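PDB 6YQ4: tannase from Fusobacterium nucleatum subsp. nucleatum ATCC 25586, which probably hydrolyses ester bonds of gallotannins, acting as a detoxifying tannase of the alpha/beta-hydrolase type, and binds a magnesium ion. Local coordinates for residues Asn50-Glu55 and Ala87-Leu92; Lys131-Ile136 and Ile418-Pro423; Tyr219-Asn224 and Ser298-Leu303; Tyr229-Phe234 and Met350-Ala355. All coordinates share one frame; numbering follows the deposited sequence.

The four contacts illustrate how the chemistry of a tertiary contact follows its place in the fold. Contact 2 is buried, apolar and without a hydrogen bond between its segments, and contact 3 is a largely buried helix pair with one water bridging the two segments. Contact 1, at strand 48-54 of the large mixed sheet, is partly buried and combines an amide bond with a methyl-ring contact. Contact 4 lies at the surface and relies on an arginine. Contacts 3 and 4 are neighbours that touch through Tyr-219, on helix 212-223 of contact 3, and Lys-351 of contact 4. Contacts 1 and 3 lie on opposite sides of the chain's centre.

Contact 1: residues Asn50-Glu55 and Ala87-Leu92; sequences NIYIPE and ADTVGL
Val-90 sets its methyl CG2 squarely over the ring of Tyr-52, and this CH-pi contact is the tight part of the interface. CG2 stands 3.5 Å from the centroid of the Tyr-52 ring, only 11° off the normal. CG1 of Val-90 is anti to the backbone N (chi1 169°), which leaves CG2 anti to the carbonyl carbon, beside the N. Nearby, the side chain of Tyr-52 touches Ala-31, and Val-90 reaches Leu-105 of helix 100-106.

Toward Ala-87 the join is polar. Asn-50 ND2 donates to Asp-88 O over 3.2 Å along a nearly straight path (171°); the acceptor lies in the amide plane of Asn-50, whereas the donor stands well above the carbonyl plane of Asp-88. The other end of the amide, OD1, accepts from the backbone N of Asn-34, fixing the flip of the group. Ala-87 CB packs 3.5 Å from Asn-50 ND2. Thr-89, which is exposed, marks the looser side: its CG2 comes within 3.8 Å of Tyr-52 OH.

Strand 48-54 of the central sheet thus meets an irregular loop, tied elsewhere to Asn-99 and Thr-102, through one directional bond and one ring face, the amide of Asn-50 joining it to strand 26-36.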
loop_
_atom_site.group_PDB
_atom_site.type_symbol
_atom_site.label_atom_id
_atom_site.label_comp_id
_atom_site.label_asym_id
_atom_site.label_seq_id
_atom_site.Cartn_x
_atom_site.Cartn_y
_atom_site.Cartn_z
ATOM N N ASN A 50 11.103 -10.905 11.977
ATOM C CA ASN A 50 12.308 -10.444 12.657
ATOM C C ASN A 50 11.950 -9.315 13.609
ATOM O O ASN A 50 11.274 -8.358 13.212
ATOM C CB ASN A 50 13.349 -9.922 11.667
ATOM C CG ASN A 50 13.889 -10.994 10.772
ATOM O OD1 ASN A 50 13.939 -12.158 11.148
ATOM N ND2 ASN A 50 14.310 -10.607 9.574
ATOM N N ILE A 51 12.434 -9.406 14.842
ATOM C CA ILE A 51 12.204 -8.387 15.859
ATOM C C ILE A 51 13.550 -7.828 16.300
ATOM O O ILE A 51 14.448 -8.586 16.680
ATOM C CB ILE A 51 11.428 -8.954 17.056
ATOM C CG1 ILE A 51 10.023 -9.368 16.624
ATOM C CG2 ILE A 51 11.388 -7.936 18.186
ATOM C CD1 ILE A 51 9.200 -9.906 17.781
ATOM N N TYR A 52 13.689 -6.507 16.235
ATOM C CA TYR A 52 14.904 -5.810 16.633
ATOM C C TYR A 52 14.596 -4.860 17.782
ATOM O O TYR A 52 13.653 -4.060 17.701
ATOM C CB TYR A 52 15.487 -5.042 15.458
ATOM C CG TYR A 52 15.723 -5.914 14.258
ATOM C CD1 TYR A 52 16.757 -6.845 14.248
ATOM C CD2 TYR A 52 14.903 -5.829 13.138
ATOM C CE1 TYR A 52 16.983 -7.645 13.151
ATOM C CE2 TYR A 52 15.124 -6.623 12.040
ATOM C CZ TYR A 52 16.169 -7.525 12.050
ATOM O OH TYR A 52 16.382 -8.320 10.957
ATOM N N ILE A 53 15.378 -4.950 18.849
ATOM C CA ILE A 53 15.149 -4.109 20.021
ATOM C C ILE A 53 16.432 -3.362 20.376
ATOM O O ILE A 53 17.504 -3.988 20.471
ATOM C CB ILE A 53 14.658 -4.952 21.203
ATOM C CG1 ILE A 53 13.501 -5.845 20.761
ATOM C CG2 ILE A 53 14.296 -4.055 22.405
ATOM C CD1 ILE A 53 12.815 -6.535 21.924
ATOM N N PRO A 54 16.381 -2.044 20.582
ATOM C CA PRO A 54 17.595 -1.317 20.981
ATOM C C PRO A 54 18.222 -1.881 22.253
ATOM O O PRO A 54 17.533 -2.331 23.175
ATOM C CB PRO A 54 17.100 0.117 21.179
ATOM C CG PRO A 54 15.908 0.222 20.268
ATOM C CD PRO A 54 15.245 -1.133 20.347
ATOM N N GLU A 55 19.560 -1.864 22.279
ATOM C CA GLU A 55 20.304 -2.422 23.400
ATOM C C GLU A 55 20.056 -1.645 24.686
ATOM O O GLU A 55 20.133 -2.216 25.780
ATOM C CB GLU A 55 21.799 -2.463 23.043
ATOM C CG GLU A 55 22.757 -3.001 24.123
ATOM C CD GLU A 55 22.525 -4.459 24.508
ATOM O OE1 GLU A 55 21.722 -5.143 23.847
ATOM O OE2 GLU A 55 23.152 -4.926 25.483
ATOM N N ALA A 87 10.760 -11.035 5.579
ATOM C CA ALA A 87 10.989 -10.105 6.670
ATOM C C ALA A 87 12.169 -9.204 6.341
ATOM O O ALA A 87 13.217 -9.666 5.882
ATOM C CB ALA A 87 11.257 -10.870 7.967
ATOM N N ASP A 88 11.989 -7.910 6.569
ATOM C CA ASP A 88 13.041 -6.940 6.327
ATOM C C ASP A 88 14.133 -7.101 7.357
ATOM O O ASP A 88 13.905 -7.604 8.458
ATOM C CB ASP A 88 12.501 -5.509 6.390
ATOM C CG ASP A 88 13.157 -4.608 5.369
ATOM O OD1 ASP A 88 14.276 -4.942 4.915
ATOM O OD2 ASP A 88 12.551 -3.588 4.998
ATOM N N THR A 89 15.339 -6.665 6.988
ATOM C CA THR A 89 16.462 -6.659 7.909
ATOM C C THR A 89 16.932 -5.233 8.156
ATOM O O THR A 89 16.570 -4.290 7.442
ATOM C CB THR A 89 17.635 -7.505 7.399
ATOM O OG1 THR A 89 18.041 -7.052 6.101
ATOM C CG2 THR A 89 17.223 -8.963 7.317
ATOM N N VAL A 90 17.734 -5.093 9.205
ATOM C CA VAL A 90 18.353 -3.822 9.545
ATOM C C VAL A 90 19.532 -3.609 8.607
ATOM O O VAL A 90 20.436 -4.448 8.535
ATOM C CB VAL A 90 18.805 -3.811 11.010
ATOM C CG1 VAL A 90 19.692 -2.594 11.296
ATOM C CG2 VAL A 90 17.600 -3.884 11.947
ATOM N N GLY A 91 19.517 -2.497 7.874
ATOM C CA GLY A 91 20.659 -2.111 7.072
ATOM C C GLY A 91 20.474 -0.793 6.354
ATOM O O GLY A 91 19.776 0.099 6.839
ATOM N N LEU A 92 21.110 -0.652 5.201
ATOM C CA LEU A 92 21.023 0.559 4.403
ATOM C C LEU A 92 20.178 0.303 3.164
ATOM O O LEU A 92 20.080 -0.831 2.690
ATOM C CB LEU A 92 22.410 1.051 3.977
ATOM C CG LEU A 92 23.547 0.912 4.983
ATOM C CD1 LEU A 92 24.901 1.180 4.313
ATOM C CD2 LEU A 92 23.322 1.836 6.155
#

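Contact 2: residues Lys131-Ile136 and Ile418-Pro423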
loop_
_atom_site.group_PDB
_atom_site.type_symbol
_atom_site.label_atom_id
_atom_site.label_comp_id
_atom_site.label_asym_id
_atom_site.label_seq_id
_atom_site.Cartn_x
_atom_site.Cartn_y
_atom_site.Cartn_z
ATOM N N LYS A 131 -2.489 -16.754 -2.663
ATOM C CA LYS A 131 -3.496 -15.911 -3.262
ATOM C C LYS A 131 -4.305 -15.235 -2.164
ATOM O O LYS A 131 -4.291 -15.647 -0.999
ATOM C CB LYS A 131 -4.421 -16.716 -4.171
ATOM C CG LYS A 131 -3.713 -17.618 -5.162
ATOM C CD LYS A 131 -2.855 -16.805 -6.103
ATOM C CE LYS A 131 -2.742 -17.504 -7.437
ATOM N NZ LYS A 131 -2.101 -16.634 -8.443
ATOM N N ALA A 132 -5.020 -14.190 -2.560
ATOM C CA ALA A 132 -5.820 -13.410 -1.624
ATOM C C ALA A 132 -6.727 -14.330 -0.810
ATOM O O ALA A 132 -7.342 -15.244 -1.365
ATOM C CB ALA A 132 -6.652 -12.387 -2.397
ATOM N N PRO A 133 -6.860 -14.116 0.501
ATOM C CA PRO A 133 -6.351 -13.031 1.348
ATOM C C PRO A 133 -5.131 -13.387 2.221
ATOM O O PRO A 133 -5.000 -12.833 3.303
ATOM C CB PRO A 133 -7.563 -12.732 2.223
ATOM C CG PRO A 133 -8.169 -14.141 2.440
ATOM C CD PRO A 133 -7.880 -14.925 1.199
ATOM N N ALA A 134 -4.241 -14.258 1.737
ATOM C CA ALA A 134 -3.129 -14.748 2.556
ATOM C C ALA A 134 -2.279 -13.618 3.143
ATOM O O ALA A 134 -1.922 -13.652 4.325
ATOM C CB ALA A 134 -2.239 -15.696 1.734
ATOM N N ALA A 135 -1.884 -12.640 2.327
ATOM C CA ALA A 135 -0.911 -11.668 2.830
ATOM C C ALA A 135 -1.499 -10.814 3.948
ATOM O O ALA A 135 -0.790 -10.482 4.905
ATOM C CB ALA A 135 -0.379 -10.774 1.708
ATOM N N ILE A 136 -2.786 -10.449 3.852
ATOM C CA ILE A 136 -3.378 -9.651 4.922
ATOM C C ILE A 136 -3.568 -10.526 6.155
ATOM O O ILE A 136 -3.412 -10.059 7.287
ATOM C CB ILE A 136 -4.683 -8.940 4.472
ATOM C CG1 ILE A 136 -5.216 -8.056 5.603
ATOM C CG2 ILE A 136 -5.785 -9.899 4.030
ATOM C CD1 ILE A 136 -4.224 -6.995 6.009
ATOM N N ILE A 418 -12.721 -10.396 -2.736
ATOM C CA ILE A 418 -12.545 -9.035 -3.230
ATOM C C ILE A 418 -12.755 -8.040 -2.094
ATOM O O ILE A 418 -11.972 -7.092 -1.925
ATOM C CB ILE A 418 -13.492 -8.765 -4.414
ATOM C CG1 ILE A 418 -13.234 -9.789 -5.527
ATOM C CG2 ILE A 418 -13.314 -7.358 -4.930
ATOM C CD1 ILE A 418 -14.076 -9.587 -6.776
ATOM N N LYS A 419 -13.786 -8.268 -1.271
ATOM C CA LYS A 419 -14.063 -7.384 -0.141
ATOM C C LYS A 419 -12.892 -7.343 0.833
ATOM O O LYS A 419 -12.416 -6.261 1.212
ATOM C CB LYS A 419 -15.323 -7.832 0.588
ATOM C CG LYS A 419 -15.634 -6.919 1.752
ATOM C CD LYS A 419 -16.650 -7.525 2.742
ATOM C CE LYS A 419 -16.561 -6.787 4.088
ATOM N NZ LYS A 419 -17.680 -7.098 4.982
ATOM N N MET A 420 -12.407 -8.520 1.241
ATOM C CA MET A 420 -11.361 -8.601 2.258
ATOM C C MET A 420 -10.060 -7.927 1.853
ATOM O O MET A 420 -9.197 -7.736 2.726
ATOM C CB MET A 420 -11.065 -10.051 2.607
ATOM C CG MET A 420 -12.035 -10.643 3.616
ATOM S SD MET A 420 -11.566 -12.345 4.014
ATOM C CE MET A 420 -12.536 -13.174 2.787
ATOM N N MET A 421 -9.875 -7.594 0.571
ATOM C CA MET A 421 -8.660 -6.919 0.133
ATOM C C MET A 421 -8.839 -5.418 0.027
ATOM O O MET A 421 -7.869 -4.730 -0.305
ATOM C CB MET A 421 -8.170 -7.456 -1.228
ATOM C CG MET A 421 -7.801 -8.924 -1.252
ATOM S SD MET A 421 -6.570 -9.315 -0.004
ATOM C CE MET A 421 -5.268 -8.072 -0.299
ATOM N N ASN A 422 -10.044 -4.902 0.284
ATOM C CA ASN A 422 -10.348 -3.495 0.015
ATOM C C ASN A 422 -10.680 -2.706 1.278
ATOM O O ASN A 422 -11.775 -2.877 1.843
ATOM C CB ASN A 422 -11.498 -3.380 -0.977
ATOM C CG ASN A 422 -11.703 -1.947 -1.445
ATOM O OD1 ASN A 422 -10.969 -1.042 -1.036
ATOM N ND2 ASN A 422 -12.681 -1.736 -2.313
ATOM N N PRO A 423 -9.793 -1.826 1.745
ATOM C CA PRO A 423 -10.089 -1.049 2.959
ATOM C C PRO A 423 -11.386 -0.251 2.882
ATOM O O PRO A 423 -11.975 0.033 3.935
ATOM C CB PRO A 423 -8.885 -0.103 3.083
ATOM C CG PRO A 423 -7.871 -0.614 2.280
ATOM C CD PRO A 423 -8.481 -1.483 1.190
#
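Ala-132 and Met-421 make the closest apolar contact, with Ala-132 CB 3.8 Å from Met-421 CG and 3.9 Å from Met-421 SD. Two torsions of Met-421 arrange this: the first puts CG beside the backbone N (chi1 -62°), and the bend at the second (chi2 -55°) brings SD to Ala-132 and Pro-133. Its sulfur is shared, with Pro-133 CA 4.0 Å from Met-421 SD and the methyl CG2 of Ile-136 at 4.2 Å from the same atom. The side chains of Ile-136 and Met-421 pass each other in opposite directions.

A second thioether works on the proline ring. Met-420 SD approaches Pro-133 CG at 4.2 Å, the two side chains crossing at a slant, and Tyr-187 of helix 185-191 touches both residues.

Hydrogen bonds serve each segment separately, and none spans the two. Pro-133 follows a cis peptide bond and occupies the N-cap position of helix 134-148, while Ala-134 N bonds to Lys-131 O. On the other segment Met-421 N bonds to Ile-418 O, and Met-420 O is bonded to Tyr-184 OH, outside the contact.

The contact joins the start of helix 134-148 to helix 415-420 and the residues after it, with Leu-171 and Leu-174 of helix 167-177 packed alongside. Two flexible, polarisable thioethers fitted against small and rigid groups imply cohesion by dispersion and shape, with no directional bond across the join.

Contact 3: residues Tyr219-Asn224 and Ser298-Leu303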
loop_
_atom_site.group_PDB
_atom_site.type_symbol
_atom_site.label_atom_id
_atom_site.label_comp_id
_atom_site.label_asym_id
_atom_site.label_seq_id
_atom_site.Cartn_x
_atom_site.Cartn_y
_atom_site.Cartn_z
ATOM N N TYR A 219 -8.632 5.041 -13.380
ATOM C CA TYR A 219 -7.431 5.254 -14.189
ATOM C C TYR A 219 -7.775 5.811 -15.566
ATOM O O TYR A 219 -7.032 6.632 -16.110
ATOM C CB TYR A 219 -6.665 3.943 -14.315
ATOM C CG TYR A 219 -5.215 4.092 -14.741
ATOM C CD1 TYR A 219 -4.866 4.038 -16.084
ATOM C CD2 TYR A 219 -4.212 4.321 -13.811
ATOM C CE1 TYR A 219 -3.532 4.167 -16.489
ATOM C CE2 TYR A 219 -2.878 4.451 -14.198
ATOM C CZ TYR A 219 -2.547 4.367 -15.550
ATOM O OH TYR A 219 -1.239 4.493 -15.970
ATOM N N GLU A 220 -8.909 5.407 -16.123
ATOM C CA GLU A 220 -9.348 5.918 -17.408
ATOM C C GLU A 220 -10.042 7.268 -17.288
ATOM O O GLU A 220 -9.944 8.092 -18.197
ATOM C CB GLU A 220 -10.263 4.881 -18.061
ATOM C CG GLU A 220 -9.507 3.593 -18.403
ATOM C CD GLU A 220 -8.168 3.883 -19.073
ATOM O OE1 GLU A 220 -7.171 3.226 -18.722
ATOM O OE2 GLU A 220 -8.109 4.774 -19.959
ATOM N N TRP A 221 -10.761 7.508 -16.193
ATOM C CA TRP A 221 -11.219 8.859 -15.903
ATOM C C TRP A 221 -10.053 9.849 -15.932
ATOM O O TRP A 221 -10.093 10.853 -16.650
ATOM C CB TRP A 221 -11.932 8.882 -14.553
ATOM C CG TRP A 221 -12.308 10.254 -14.161
ATOM C CD1 TRP A 221 -13.299 11.015 -14.692
ATOM C CD2 TRP A 221 -11.670 11.052 -13.169
ATOM N NE1 TRP A 221 -13.326 12.252 -14.088
ATOM C CE2 TRP A 221 -12.328 12.300 -13.151
ATOM C CE3 TRP A 221 -10.584 10.847 -12.315
ATOM C CZ2 TRP A 221 -11.957 13.323 -12.290
ATOM C CZ3 TRP A 221 -10.221 11.870 -11.459
ATOM C CH2 TRP A 221 -10.906 13.090 -11.450
ATOM N N MET A 222 -8.984 9.550 -15.198
ATOM C CA MET A 222 -7.793 10.395 -15.248
ATOM C C MET A 222 -7.145 10.427 -16.641
ATOM O O MET A 222 -6.856 11.504 -17.173
ATOM C CB MET A 222 -6.793 9.922 -14.205
ATOM C CG MET A 222 -5.833 11.010 -13.778
ATOM S SD MET A 222 -5.386 10.948 -12.043
ATOM C CE MET A 222 -7.008 11.036 -11.356
ATOM N N TYR A 223 -6.897 9.269 -17.257
ATOM C CA TYR A 223 -5.949 9.215 -18.365
ATOM C C TYR A 223 -6.581 8.936 -19.732
ATOM O O TYR A 223 -5.859 8.633 -20.690
ATOM C CB TYR A 223 -4.859 8.189 -18.045
ATOM C CG TYR A 223 -3.978 8.650 -16.927
ATOM C CD1 TYR A 223 -4.028 8.037 -15.683
ATOM C CD2 TYR A 223 -3.126 9.742 -17.091
ATOM C CE1 TYR A 223 -3.248 8.484 -14.632
ATOM C CE2 TYR A 223 -2.345 10.211 -16.016
ATOM C CZ TYR A 223 -2.416 9.569 -14.802
ATOM O OH TYR A 223 -1.649 9.992 -13.746
ATOM N N ASN A 224 -7.899 9.034 -19.854
ATOM C CA ASN A 224 -8.528 8.944 -21.164
ATOM C C ASN A 224 -7.973 10.019 -22.094
ATOM O O ASN A 224 -7.816 11.182 -21.709
ATOM C CB ASN A 224 -10.041 9.104 -21.026
ATOM C CG ASN A 224 -10.768 8.879 -22.319
ATOM O OD1 ASN A 224 -11.361 9.799 -22.876
ATOM N ND2 ASN A 224 -10.745 7.646 -22.802
ATOM N N SER A 298 -17.056 18.762 -8.770
ATOM C CA SER A 298 -16.225 19.194 -7.650
ATOM C C SER A 298 -15.111 18.209 -7.338
ATOM O O SER A 298 -14.065 18.620 -6.815
ATOM C CB SER A 298 -17.084 19.417 -6.413
ATOM O OG SER A 298 -17.911 18.289 -6.191
ATOM N N PHE A 299 -15.305 16.911 -7.625
ATOM C CA PHE A 299 -14.263 15.956 -7.263
ATOM C C PHE A 299 -12.994 16.218 -8.050
ATOM O O PHE A 299 -11.894 16.172 -7.485
ATOM C CB PHE A 299 -14.701 14.506 -7.473
ATOM C CG PHE A 299 -13.603 13.508 -7.169
ATOM C CD1 PHE A 299 -13.197 13.275 -5.859
ATOM C CD2 PHE A 299 -12.942 12.833 -8.197
ATOM C CE1 PHE A 299 -12.147 12.354 -5.571
ATOM C CE2 PHE A 299 -11.911 11.914 -7.922
ATOM C CZ PHE A 299 -11.511 11.674 -6.611
ATOM N N LYS A 300 -13.137 16.497 -9.352
ATOM C CA LYS A 300 -12.003 16.881 -10.192
ATOM C C LYS A 300 -11.362 18.182 -9.711
ATOM O O LYS A 300 -10.133 18.330 -9.762
ATOM C CB LYS A 300 -12.467 17.021 -11.645
ATOM C CG LYS A 300 -11.459 17.714 -12.575
ATOM C CD LYS A 300 -11.860 17.626 -14.047
ATOM C CE LYS A 300 -12.005 16.173 -14.494
ATOM N NZ LYS A 300 -12.432 16.052 -15.931
ATOM N N THR A 301 -12.182 19.143 -9.245
ATOM C CA THR A 301 -11.654 20.385 -8.678
ATOM C C THR A 301 -10.901 20.115 -7.379
ATOM O O THR A 301 -9.886 20.760 -7.090
ATOM C CB THR A 301 -12.802 21.387 -8.456
ATOM O OG1 THR A 301 -13.328 21.801 -9.720
ATOM C CG2 THR A 301 -12.344 22.633 -7.683
ATOM N N TYR A 302 -11.381 19.156 -6.588
ATOM C CA TYR A 302 -10.645 18.728 -5.405
ATOM C C TYR A 302 -9.270 18.169 -5.778
ATOM O O TYR A 302 -8.256 18.523 -5.161
ATOM C CB TYR A 302 -11.458 17.684 -4.638
ATOM C CG TYR A 302 -10.725 17.080 -3.472
ATOM C CD1 TYR A 302 -10.669 17.735 -2.251
ATOM C CD2 TYR A 302 -10.077 15.869 -3.590
ATOM C CE1 TYR A 302 -9.988 17.198 -1.195
ATOM C CE2 TYR A 302 -9.387 15.326 -2.531
ATOM C CZ TYR A 302 -9.355 15.994 -1.341
ATOM O OH TYR A 302 -8.682 15.442 -0.281
ATOM N N LEU A 303 -9.215 17.279 -6.779
ATOM C CA LEU A 303 -7.930 16.710 -7.162
ATOM C C LEU A 303 -6.967 17.782 -7.635
ATOM O O LEU A 303 -5.775 17.755 -7.298
ATOM C CB LEU A 303 -8.105 15.669 -8.257
ATOM C CG LEU A 303 -8.697 14.328 -7.914
ATOM C CD1 LEU A 303 -8.076 13.330 -8.865
ATOM C CD2 LEU A 303 -8.368 13.986 -6.485
HETATM O O HOH W 1 -10.818 13.829 -16.742
#
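Trp-221 meets three residues of helix 298-316 with the six-membered part of its indole and buries more surface here than any other residue. Its CG is anti to the backbone N (chi1 175°), and the ring lies between its own helix, 212-223, and the second one. The axes of the two short helix segments come no closer than 13.0 Å and cross at -72°, a separation that the large side chains bridge.

Leu-303 comes next. The indole and this leucine reach toward each other tip to tip, CD1 of Leu-303 lying at the ring edge, 3.7 Å from Trp-221 CZ3. The same methyl also receives Met-222 CE at 3.6 Å, since the thioether of Met-222 bends toward it. Leu-303 packs further on Ala-453 of helix 450-461.

Lys-300 is third, crossing the indole at a slant with its aliphatic chain. Lys-300 CE lies 3.6 Å from Trp-221 CZ2, and Lys-300 CB, at the indole edge, 3.8 Å from the same atom. Beyond them NZ forms a salt bridge with Asp-341 and a hydrogen bond with Asn-296, and also donates to a water over 2.9 Å. That water gives a hydrogen bond to Trp-221 O. The indole N-H is taken by Gly-295 O. Phe-299 completes the setting, its ring 5.6 Å from the six-membered ring of Trp-221 between centroids, with the planes inclined at 43°.

The chemistry implies a division of labour within one lysine: methylenes pack against the indole, while the ammonium, probably charged, keeps to carboxylate, amide and water.

Contact 4: residues Tyr229-Phe234 and Met350-Ala355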
loop_
_atom_site.group_PDB
_atom_site.type_symbol
_atom_site.label_atom_id
_atom_site.label_comp_id
_atom_site.label_asym_id
_atom_site.label_seq_id
_atom_site.Cartn_x
_atom_site.Cartn_y
_atom_site.Cartn_z
ATOM N N TYR A 229 1.785 5.173 -24.568
ATOM C CA TYR A 229 2.220 4.750 -23.243
ATOM C C TYR A 229 3.726 4.506 -23.213
ATOM O O TYR A 229 4.396 4.438 -24.252
ATOM C CB TYR A 229 1.480 3.478 -22.793
ATOM C CG TYR A 229 1.644 2.298 -23.756
ATOM C CD1 TYR A 229 0.794 2.136 -24.840
ATOM C CD2 TYR A 229 2.657 1.359 -23.578
ATOM C CE1 TYR A 229 0.947 1.078 -25.720
ATOM C CE2 TYR A 229 2.814 0.300 -24.444
ATOM C CZ TYR A 229 1.957 0.163 -25.514
ATOM O OH TYR A 229 2.120 -0.888 -26.381
ATOM N N SER A 230 4.253 4.387 -21.990
ATOM C CA SER A 230 5.584 3.844 -21.736
ATOM C C SER A 230 5.678 3.451 -20.272
ATOM O O SER A 230 5.241 4.192 -19.393
ATOM C CB SER A 230 6.712 4.814 -22.095
ATOM O OG SER A 230 6.514 6.074 -21.504
ATOM N N ARG A 231 6.259 2.284 -20.028
ATOM C CA ARG A 231 6.238 1.646 -18.721
ATOM C C ARG A 231 7.356 0.621 -18.679
ATOM O O ARG A 231 7.838 0.148 -19.716
ATOM C CB ARG A 231 4.893 0.957 -18.451
ATOM C CG ARG A 231 4.549 -0.168 -19.489
ATOM C CD ARG A 231 3.222 -0.866 -19.136
ATOM N NE ARG A 231 2.692 -1.685 -20.226
ATOM C CZ ARG A 231 1.794 -1.284 -21.127
ATOM N NH1 ARG A 231 1.314 -0.053 -21.092
ATOM N NH2 ARG A 231 1.384 -2.116 -22.081
ATOM N N MET A 232 7.754 0.262 -17.472
ATOM C CA MET A 232 8.639 -0.875 -17.342
ATOM C C MET A 232 7.812 -2.138 -17.493
ATOM O O MET A 232 6.643 -2.183 -17.099
ATOM C CB MET A 232 9.395 -0.830 -16.014
ATOM C CG MET A 232 10.519 0.203 -16.072
ATOM S SD MET A 232 11.123 0.891 -14.517
ATOM C CE MET A 232 12.669 1.625 -15.086
ATOM N N GLU A 233 8.396 -3.139 -18.133
ATOM C CA GLU A 233 7.726 -4.415 -18.334
ATOM C C GLU A 233 7.819 -5.215 -17.043
ATOM O O GLU A 233 8.915 -5.535 -16.580
ATOM C CB GLU A 233 8.352 -5.156 -19.509
ATOM C CG GLU A 233 8.100 -6.650 -19.540
ATOM C CD GLU A 233 9.084 -7.364 -20.449
ATOM O OE1 GLU A 233 9.932 -8.136 -19.947
ATOM O OE2 GLU A 233 9.017 -7.132 -21.672
ATOM N N PHE A 234 6.675 -5.488 -16.434
ATOM C CA PHE A 234 6.578 -6.406 -15.315
ATOM C C PHE A 234 5.887 -7.672 -15.803
ATOM O O PHE A 234 5.009 -7.613 -16.666
ATOM C CB PHE A 234 5.823 -5.761 -14.138
ATOM C CG PHE A 234 6.540 -4.561 -13.542
ATOM C CD1 PHE A 234 5.831 -3.508 -12.993
ATOM C CD2 PHE A 234 7.937 -4.490 -13.558
ATOM C CE1 PHE A 234 6.497 -2.403 -12.451
ATOM C CE2 PHE A 234 8.617 -3.390 -13.027
ATOM C CZ PHE A 234 7.894 -2.343 -12.474
ATOM N N MET A 350 1.129 5.259 -18.386
ATOM C CA MET A 350 1.890 4.069 -18.020
ATOM C C MET A 350 1.156 2.773 -18.369
ATOM O O MET A 350 1.532 2.065 -19.301
ATOM C CB MET A 350 2.202 4.087 -16.538
ATOM C CG MET A 350 3.344 3.188 -16.182
ATOM S SD MET A 350 3.448 2.873 -14.433
ATOM C CE MET A 350 3.722 1.094 -14.405
ATOM N N LYS A 351 0.127 2.433 -17.611
ATOM C CA LYS A 351 -0.571 1.186 -17.852
ATOM C C LYS A 351 -1.592 1.360 -18.971
ATOM O O LYS A 351 -2.072 2.461 -19.242
ATOM C CB LYS A 351 -1.250 0.707 -16.566
ATOM C CG LYS A 351 -0.292 0.588 -15.392
ATOM C CD LYS A 351 -0.832 -0.294 -14.288
ATOM C CE LYS A 351 0.229 -0.491 -13.223
ATOM N NZ LYS A 351 -0.344 -0.997 -11.923
ATOM N N SER A 352 -1.909 0.248 -19.640
ATOM C CA SER A 352 -2.892 0.194 -20.707
ATOM C C SER A 352 -4.226 -0.341 -20.192
ATOM O O SER A 352 -4.253 -1.195 -19.304
ATOM C CB SER A 352 -2.395 -0.688 -21.855
ATOM O OG SER A 352 -1.081 -0.315 -22.209
ATOM N N PRO A 353 -5.339 0.112 -20.765
ATOM C CA PRO A 353 -6.657 -0.214 -20.207
ATOM C C PRO A 353 -7.117 -1.600 -20.622
ATOM O O PRO A 353 -7.003 -1.971 -21.798
ATOM C CB PRO A 353 -7.563 0.870 -20.815
ATOM C CG PRO A 353 -6.940 1.142 -22.154
ATOM C CD PRO A 353 -5.449 0.877 -22.024
ATOM N N PRO A 354 -7.726 -2.373 -19.706
ATOM C CA PRO A 354 -7.947 -2.032 -18.290
ATOM C C PRO A 354 -6.700 -2.275 -17.434
ATOM O O PRO A 354 -6.168 -3.372 -17.411
ATOM C CB PRO A 354 -9.100 -2.968 -17.864
ATOM C CG PRO A 354 -9.671 -3.507 -19.154
ATOM C CD PRO A 354 -8.533 -3.535 -20.124
ATOM N N ALA A 355 -6.278 -1.246 -16.707
ATOM C CA ALA A 355 -4.963 -1.232 -16.072
ATOM C C ALA A 355 -4.788 -2.313 -14.997
ATOM O O ALA A 355 -3.660 -2.756 -14.758
ATOM C CB ALA A 355 -4.714 0.157 -15.470
#
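Arg-231 extends its guanidinium to Met-350 and Ser-352, and a single nitrogen, NH1, serves both. NH1 donates to Met-350 O at 2.8 Å with an angle of 156°, and here the geometry is flat on both sides: the acceptor lies in the guanidinium plane and the donor in the carbonyl plane. NH1 also donates to Ser-352 OG at 2.7 Å, a more bent bond (134°) whose acceptor is tilted from the guanidinium plane. Arg-231 CG sits between the backbone N and the carbonyl carbon (chi1 60°), from where the chain runs extended to NE. Along the way, Arg-231 CB packs 3.5 Å from Met-350 CG, and Arg-231 CD comes within 3.4 Å of Met-350 O.

The donor side belongs to strand 228-232, which pairs antiparallel with strand 252-256 in a small two-stranded sheet separate from the large mixed sheet of the alpha/beta-hydrolase fold. There Arg-231 shares backbone bonds with Val-253, and its carbonyl O accepts from Thr-252 OG1. The acceptor side is the irregular loop between helices 340-344 and 364-368.

Ser-352 OG also lies over the ring face of Tyr-229, 4.1 Å from Tyr-229 CD1, while the CB of Tyr-229 rests 3.8 Å from Met-350 O. Ser-230 turns its carbonyl O to the loop, 3.6 Å from Met-350 CA, and its backbone bonds with Arg-349. The N-H of Lys-351 is satisfied by Tyr-219 OH of helix 212-223, and its ammonium NZ by Asp-446 O and a bound glycerol, probably from the crystallisation liquor.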